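Local coordinates for core protein VP7 (Bluetongue virus, PDB 1BVP) that forms, as homotrimers laid on a VP3 scaffold, a layer of the bluetongue virus inner capsid, and probably takes part in binding receptors at the host cell surface, at residues 100-103 against 104-107; 272-275 against 276-280. All coordinates share one frame; numbering follows the deposited sequence.

Interaction 1 (100-103 against 104-107); sequences PFTT and EAAN
Thr102 and Thr103 lead the chain out of an extended loop into the first turn of helix 103-116, and their carbonyls take up the backbone N-H groups of that turn. Ala106 N donates to Thr102 O at 2.9 Å, and Asn107 N to Thr103 O, also at 2.9 Å. Thr102 is the N-cap. Its OG1 sits between its own N and carbonyl carbon (chi1 58°), which turns the hydroxyl back over the helix end to accept from Ala105 N at 3.2 Å in a nearly straight bond. An N-H that has no helical carbonyl ahead of it is thereby satisfied. The Asn107 side chain lies alongside Thr103 and adds a second grip on the same carbonyl: ND2 reaches Thr103 O at 2.6 Å, with the oxygen almost in the plane of the amide but the nitrogen above the plane of the carbonyl. Asn107 N approaches this oxygen from the opposite face, so one residue clasps it twice. Thr103 CG2 rests 3.4 Å from Asn107 ND2. Glu104 bends at chi2 (57°), folding its carboxylate back toward the loop until OE1 lies 3.5 Å from Thr102 CB. On the apolar side, Phe101 CE1 meets the methyl Ala106 CB at 3.7 Å, the ring inclined to it. Asn107 ND2 also donates to Arg13 O of the second subunit, and Glu104 packs against Glu104 of both other subunits, consistent with a place for the start of helix 103-116 near the threefold axis of the trimer. Phe101 also packs on Thr3, Ala6 and Thr10 of helix 2-15, where Thr10 OG1 bonds Thr102 N, while Pro100 rests on Ile32 and Ile35 of helix 27-44.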
ATOM      1  N   PRO A 100      -8.867   1.256 -32.276  1.00 19.40           N
ATOM      2  CA  PRO A 100      -9.663   1.261 -31.042  1.00 19.98           C
ATOM      3  C   PRO A 100      -8.814   1.097 -29.758  1.00 18.92           C
ATOM      4  O   PRO A 100      -7.664   0.651 -29.800  1.00 17.31           O
ATOM      5  CB  PRO A 100     -10.621   0.082 -31.267  1.00 14.75           C
ATOM      6  CG  PRO A 100      -9.711  -0.916 -31.976  1.00 16.28           C
ATOM      7  CD  PRO A 100      -8.816  -0.086 -32.898  1.00 15.04           C
ATOM      8  N   PHE A 101      -9.341   1.573 -28.637  1.00 16.66           N
ATOM      9  CA  PHE A 101      -8.667   1.406 -27.352  1.00 11.83           C
ATOM     10  C   PHE A 101      -9.623   0.607 -26.458  1.00 12.37           C
ATOM     11  O   PHE A 101     -10.843   0.597 -26.687  1.00 18.04           O
ATOM     12  CB  PHE A 101      -8.274   2.747 -26.726  1.00 10.32           C
ATOM     13  CG  PHE A 101      -9.394   3.752 -26.649  1.00  9.55           C
ATOM     14  CD1 PHE A 101     -10.338   3.687 -25.627  1.00 11.13           C
ATOM     15  CD2 PHE A 101      -9.490   4.772 -27.583  1.00  9.55           C
ATOM     16  CE1 PHE A 101     -11.378   4.641 -25.545  1.00 14.05           C
ATOM     17  CE2 PHE A 101     -10.508   5.727 -27.517  1.00 13.40           C
ATOM     18  CZ  PHE A 101     -11.459   5.662 -26.492  1.00 14.57           C
ATOM     19  N   THR A 102      -9.081  -0.157 -25.525  1.00 10.82           N
ATOM     20  CA  THR A 102      -9.918  -0.955 -24.655  1.00  3.59           C
ATOM     21  C   THR A 102     -10.534  -0.180 -23.471  1.00  8.54           C
ATOM     22  O   THR A 102     -10.065   0.886 -23.075  1.00 10.33           O
ATOM     23  CB  THR A 102      -9.107  -2.095 -24.063  1.00  7.91           C
ATOM     24  OG1 THR A 102      -7.983  -1.554 -23.356  1.00 18.53           O
ATOM     25  CG2 THR A 102      -8.621  -3.025 -25.141  1.00  6.75           C
ATOM     26  N   THR A 103     -11.592  -0.748 -22.906  1.00 14.69           N
ATOM     27  CA  THR A 103     -12.246  -0.203 -21.731  1.00 14.08           C
ATOM     28  C   THR A 103     -11.213  -0.021 -20.583  1.00 16.35           C
ATOM     29  O   THR A 103     -11.216   1.020 -19.933  1.00 19.81           O
ATOM     30  CB  THR A 103     -13.388  -1.154 -21.287  1.00 13.38           C
ATOM     31  OG1 THR A 103     -14.474  -1.047 -22.206  1.00 17.55           O
ATOM     32  CG2 THR A 103     -13.888  -0.807 -19.928  1.00  7.48           C
ATOM     33  N   GLU A 104     -10.324  -1.002 -20.373  1.00 12.13           N
ATOM     34  CA  GLU A 104      -9.275  -0.929 -19.343  1.00 11.27           C
ATOM     35  C   GLU A 104      -8.383   0.282 -19.583  1.00 12.03           C
ATOM     36  O   GLU A 104      -8.244   1.144 -18.715  1.00 15.88           O
ATOM     37  CB  GLU A 104      -8.376  -2.159 -19.352  1.00 20.18           C
ATOM     38  CG  GLU A 104      -9.053  -3.477 -19.009  1.00 44.30           C
ATOM     39  CD  GLU A 104     -10.258  -3.856 -19.927  1.00 55.67           C
ATOM     40  OE1 GLU A 104     -10.169  -3.775 -21.191  1.00 51.12           O
ATOM     41  OE2 GLU A 104     -11.311  -4.259 -19.356  1.00 66.69           O
ATOM     42  N   ALA A 105      -7.821   0.391 -20.777  1.00  7.33           N
ATOM     43  CA  ALA A 105      -6.946   1.512 -21.036  1.00  3.74           C
ATOM     44  C   ALA A 105      -7.669   2.858 -20.876  1.00  7.50           C
ATOM     45  O   ALA A 105      -7.142   3.806 -20.301  1.00 12.60           O
ATOM     46  CB  ALA A 105      -6.342   1.383 -22.405  1.00  2.07           C
ATOM     47  N   ALA A 106      -8.900   2.926 -21.340  1.00  7.00           N
ATOM     48  CA  ALA A 106      -9.658   4.166 -21.290  1.00  7.24           C
ATOM     49  C   ALA A 106      -9.841   4.576 -19.853  1.00 10.33           C
ATOM     50  O   ALA A 106      -9.631   5.717 -19.488  1.00 16.78           O
ATOM     51  CB  ALA A 106     -11.030   3.956 -21.942  1.00  3.16           C
ATOM     52  N   ASN A 107     -10.299   3.636 -19.047  1.00  9.75           N
ATOM     53  CA  ASN A 107     -10.542   3.888 -17.635  1.00 12.26           C
ATOM     54  C   ASN A 107      -9.287   4.238 -16.847  1.00 14.67           C
ATOM     55  O   ASN A 107      -9.301   5.079 -15.959  1.00 19.75           O
ATOM     56  CB  ASN A 107     -11.272   2.703 -17.027  1.00 11.91           C
ATOM     57  CG  ASN A 107     -12.752   2.718 -17.349  1.00 13.60           C
ATOM     58  OD1 ASN A 107     -13.557   3.247 -16.591  1.00 18.88           O
ATOM     59  ND2 ASN A 107     -13.111   2.185 -18.494  1.00 18.50           N
TER

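Interaction 2 (272-275 against 276-280); sequences SFRD and HTWHG
Asp275 holds its carboxylate between its own N and carbonyl carbon (chi1 58°), a rotation that swings OD1 over the start of helix 276-286 to accept from Trp278 N at 2.9 Å. This is an N-cap, and it follows directly on a classic gamma turn at Arg274 (phi 71°, psi -72°), which a weak bond from Asp275 N to Phe273 O closes. Asp275 O adds the first regular helical bond, taking His279 N at 2.9 Å, and Tyr320 OH of helix 304-323 binds the other carboxylate oxygen, OD2.

The turn also gathers an aromatic cluster. Phe273 extends with CG anti to its N and directs its edge at the face of His276, CZ lying over the centre of the imidazole in a T-shaped pair with perpendicular planes and centroids 5.1 Å apart. His279 meets the flank of the same ring: Phe273 CD1 is 3.7 Å from His279 CG, near the phenyl plane. Arg282 NH2 bonds His279 ND1 and so helps fix the rotation of that imidazole. Ala344 of helix 341-346 and Tyr348 pack on Phe273, tying the cluster to the C-terminal part of the chain.

On another side of the turn, Arg274 and Trp278 run side by side. The extended arginine chain lifts its guanidinium above one indole face, steeply inclined to it, and NE bonds Thr321 OG1 there; Arg274 N bonds Thr118 OG1 of the third subunit. The cation-pi contact is long and weak at most; closer is a CH-pi contact over the same face: Arg274 CD stands 3.7 Å from the centroid of the five-membered ring of Trp278. At the edge of that indole, in its plane, Trp278 CD1 faces two carbonyl oxygens, Phe273 O at 3.2 Å and Ser272 O at 3.3 Å.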
ATOM      1  N   SER A 272      13.282  -1.476 -11.961  1.00 18.14           N
ATOM      2  CA  SER A 272      13.978  -2.753 -11.876  1.00 15.86           C
ATOM      3  C   SER A 272      15.028  -2.787 -12.971  1.00 17.25           C
ATOM      4  O   SER A 272      14.917  -2.138 -14.038  1.00 15.66           O
ATOM      5  CB  SER A 272      13.037  -3.917 -12.042  1.00 13.63           C
ATOM      6  OG  SER A 272      12.236  -3.982 -10.902  1.00 22.92           O
ATOM      7  N   PHE A 273      16.036  -3.588 -12.700  1.00 15.62           N
ATOM      8  CA  PHE A 273      17.172  -3.704 -13.577  1.00 14.25           C
ATOM      9  C   PHE A 273      16.896  -4.400 -14.903  1.00 15.09           C
ATOM     10  O   PHE A 273      17.124  -3.801 -15.964  1.00 12.79           O
ATOM     11  CB  PHE A 273      18.292  -4.410 -12.805  1.00 12.07           C
ATOM     12  CG  PHE A 273      19.545  -4.612 -13.603  1.00 10.00           C
ATOM     13  CD1 PHE A 273      20.247  -3.504 -14.122  1.00  8.10           C
ATOM     14  CD2 PHE A 273      20.030  -5.904 -13.838  1.00  6.37           C
ATOM     15  CE1 PHE A 273      21.424  -3.677 -14.872  1.00  4.35           C
ATOM     16  CE2 PHE A 273      21.206  -6.101 -14.589  1.00  8.32           C
ATOM     17  CZ  PHE A 273      21.905  -4.971 -15.104  1.00  5.07           C
ATOM     18  N   ARG A 274      16.427  -5.660 -14.815  1.00 18.44           N
ATOM     19  CA  ARG A 274      16.144  -6.546 -15.968  1.00 11.08           C
ATOM     20  C   ARG A 274      17.484  -6.978 -16.593  1.00 13.82           C
ATOM     21  O   ARG A 274      17.942  -8.117 -16.404  1.00 12.55           O
ATOM     22  CB  ARG A 274      15.207  -5.859 -16.978  1.00  9.86           C
ATOM     23  CG  ARG A 274      13.781  -6.053 -16.547  1.00  8.96           C
ATOM     24  CD  ARG A 274      12.812  -5.217 -17.300  1.00 16.02           C
ATOM     25  NE  ARG A 274      11.471  -5.782 -17.172  1.00 14.60           N
ATOM     26  CZ  ARG A 274      10.580  -5.394 -16.275  1.00 15.00           C
ATOM     27  NH1 ARG A 274      10.898  -4.414 -15.438  1.00 15.04           N
ATOM     28  NH2 ARG A 274       9.420  -6.050 -16.164  1.00 16.38           N
ATOM     29  N   ASP A 275      18.139  -6.040 -17.265  1.00  8.79           N
ATOM     30  CA  ASP A 275      19.445  -6.287 -17.843  1.00 12.56           C
ATOM     31  C   ASP A 275      20.002  -4.923 -18.220  1.00 15.48           C
ATOM     32  O   ASP A 275      19.300  -3.881 -18.102  1.00 19.44           O
ATOM     33  CB  ASP A 275      19.388  -7.231 -19.060  1.00 17.02           C
ATOM     34  CG  ASP A 275      18.482  -6.716 -20.202  1.00 19.57           C
ATOM     35  OD1 ASP A 275      18.477  -5.510 -20.556  1.00 22.22           O
ATOM     36  OD2 ASP A 275      17.771  -7.554 -20.773  1.00 20.98           O
ATOM     37  N   HIS A 276      21.209  -4.930 -18.767  1.00  6.75           N
ATOM     38  CA  HIS A 276      21.850  -3.674 -19.124  1.00 15.70           C
ATOM     39  C   HIS A 276      21.170  -2.834 -20.152  1.00 18.86           C
ATOM     40  O   HIS A 276      21.257  -1.608 -20.099  1.00 27.49           O
ATOM     41  CB  HIS A 276      23.293  -3.899 -19.531  1.00 22.60           C
ATOM     42  CG  HIS A 276      24.141  -4.430 -18.420  1.00 30.26           C
ATOM     43  ND1 HIS A 276      24.329  -5.783 -18.210  1.00 31.64           N
ATOM     44  CD2 HIS A 276      24.786  -3.795 -17.409  1.00 27.82           C
ATOM     45  CE1 HIS A 276      25.050  -5.957 -17.115  1.00 28.53           C
ATOM     46  NE2 HIS A 276      25.339  -4.769 -16.611  1.00 28.49           N
ATOM     47  N   THR A 277      20.486  -3.481 -21.085  1.00 20.78           N
ATOM     48  CA  THR A 277      19.796  -2.749 -22.132  1.00 18.96           C
ATOM     49  C   THR A 277      18.573  -2.028 -21.560  1.00 15.49           C
ATOM     50  O   THR A 277      18.386  -0.813 -21.765  1.00 15.23           O
ATOM     51  CB  THR A 277      19.448  -3.702 -23.290  1.00 23.01           C
ATOM     52  OG1 THR A 277      20.668  -4.261 -23.808  1.00 25.82           O
ATOM     53  CG2 THR A 277      18.723  -2.963 -24.405  1.00 23.60           C
ATOM     54  N   TRP A 278      17.778  -2.738 -20.768  1.00  7.42           N
ATOM     55  CA  TRP A 278      16.611  -2.106 -20.203  1.00  9.73           C
ATOM     56  C   TRP A 278      17.053  -0.973 -19.281  1.00 15.04           C
ATOM     57  O   TRP A 278      16.491   0.135 -19.271  1.00 17.24           O
ATOM     58  CB  TRP A 278      15.809  -3.115 -19.420  1.00 13.61           C
ATOM     59  CG  TRP A 278      14.747  -2.438 -18.655  1.00 14.46           C
ATOM     60  CD1 TRP A 278      14.705  -2.221 -17.304  1.00 16.59           C
ATOM     61  CD2 TRP A 278      13.628  -1.766 -19.206  1.00 10.00           C
ATOM     62  NE1 TRP A 278      13.634  -1.431 -16.988  1.00 15.28           N
ATOM     63  CE2 TRP A 278      12.954  -1.133 -18.138  1.00  9.68           C
ATOM     64  CE3 TRP A 278      13.133  -1.624 -20.511  1.00  8.91           C
ATOM     65  CZ2 TRP A 278      11.804  -0.368 -18.329  1.00 11.17           C
ATOM     66  CZ3 TRP A 278      11.990  -0.862 -20.710  1.00 11.35           C
ATOM     67  CH2 TRP A 278      11.334  -0.241 -19.619  1.00 17.36           C
ATOM     68  N   HIS A 279      18.054  -1.282 -18.476  1.00 14.68           N
ATOM     69  CA  HIS A 279      18.590  -0.320 -17.562  1.00 12.08           C
ATOM     70  C   HIS A 279      19.061   0.936 -18.331  1.00 12.37           C
ATOM     71  O   HIS A 279      18.685   2.082 -17.999  1.00 10.96           O
ATOM     72  CB  HIS A 279      19.699  -0.998 -16.771  1.00 21.51           C
ATOM     73  CG  HIS A 279      20.216  -0.159 -15.651  1.00 28.34           C
ATOM     74  ND1 HIS A 279      19.411   0.271 -14.621  1.00 24.11           N
ATOM     75  CD2 HIS A 279      21.421   0.434 -15.464  1.00 24.58           C
ATOM     76  CE1 HIS A 279      20.093   1.105 -13.858  1.00 26.20           C
ATOM     77  NE2 HIS A 279      21.315   1.219 -14.349  1.00 22.77           N
ATOM     78  N   GLY A 280      19.807   0.725 -19.415  1.00 10.88           N
ATOM     79  CA  GLY A 280      20.264   1.849 -20.230  1.00  6.40           C
ATOM     80  C   GLY A 280      19.127   2.628 -20.888  1.00 14.32           C
ATOM     81  O   GLY A 280      19.107   3.869 -20.880  1.00 18.35           O
TER

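Interactions 1 and 2 both start a helix with a side-chain N-cap, a threonine hydroxyl in 100-107 and an aspartate carboxylate in 272-280. Their centres are 29 Å apart and their nearest atoms about 18 Å, so they do not touch; one opens helix 103-116, the other helix 276-286. Interaction 1 is partly buried, with small and polar side chains and one phenylalanine beside helices 2-15 and 27-44, and faces both other subunits. Interaction 2 is the more buried, built from rings and an arginine chain between helix 304-323 and the C-terminal part of the chain, and it touches the third subunit. Each thus joins helix initiation to trimer packing, through different chemistry.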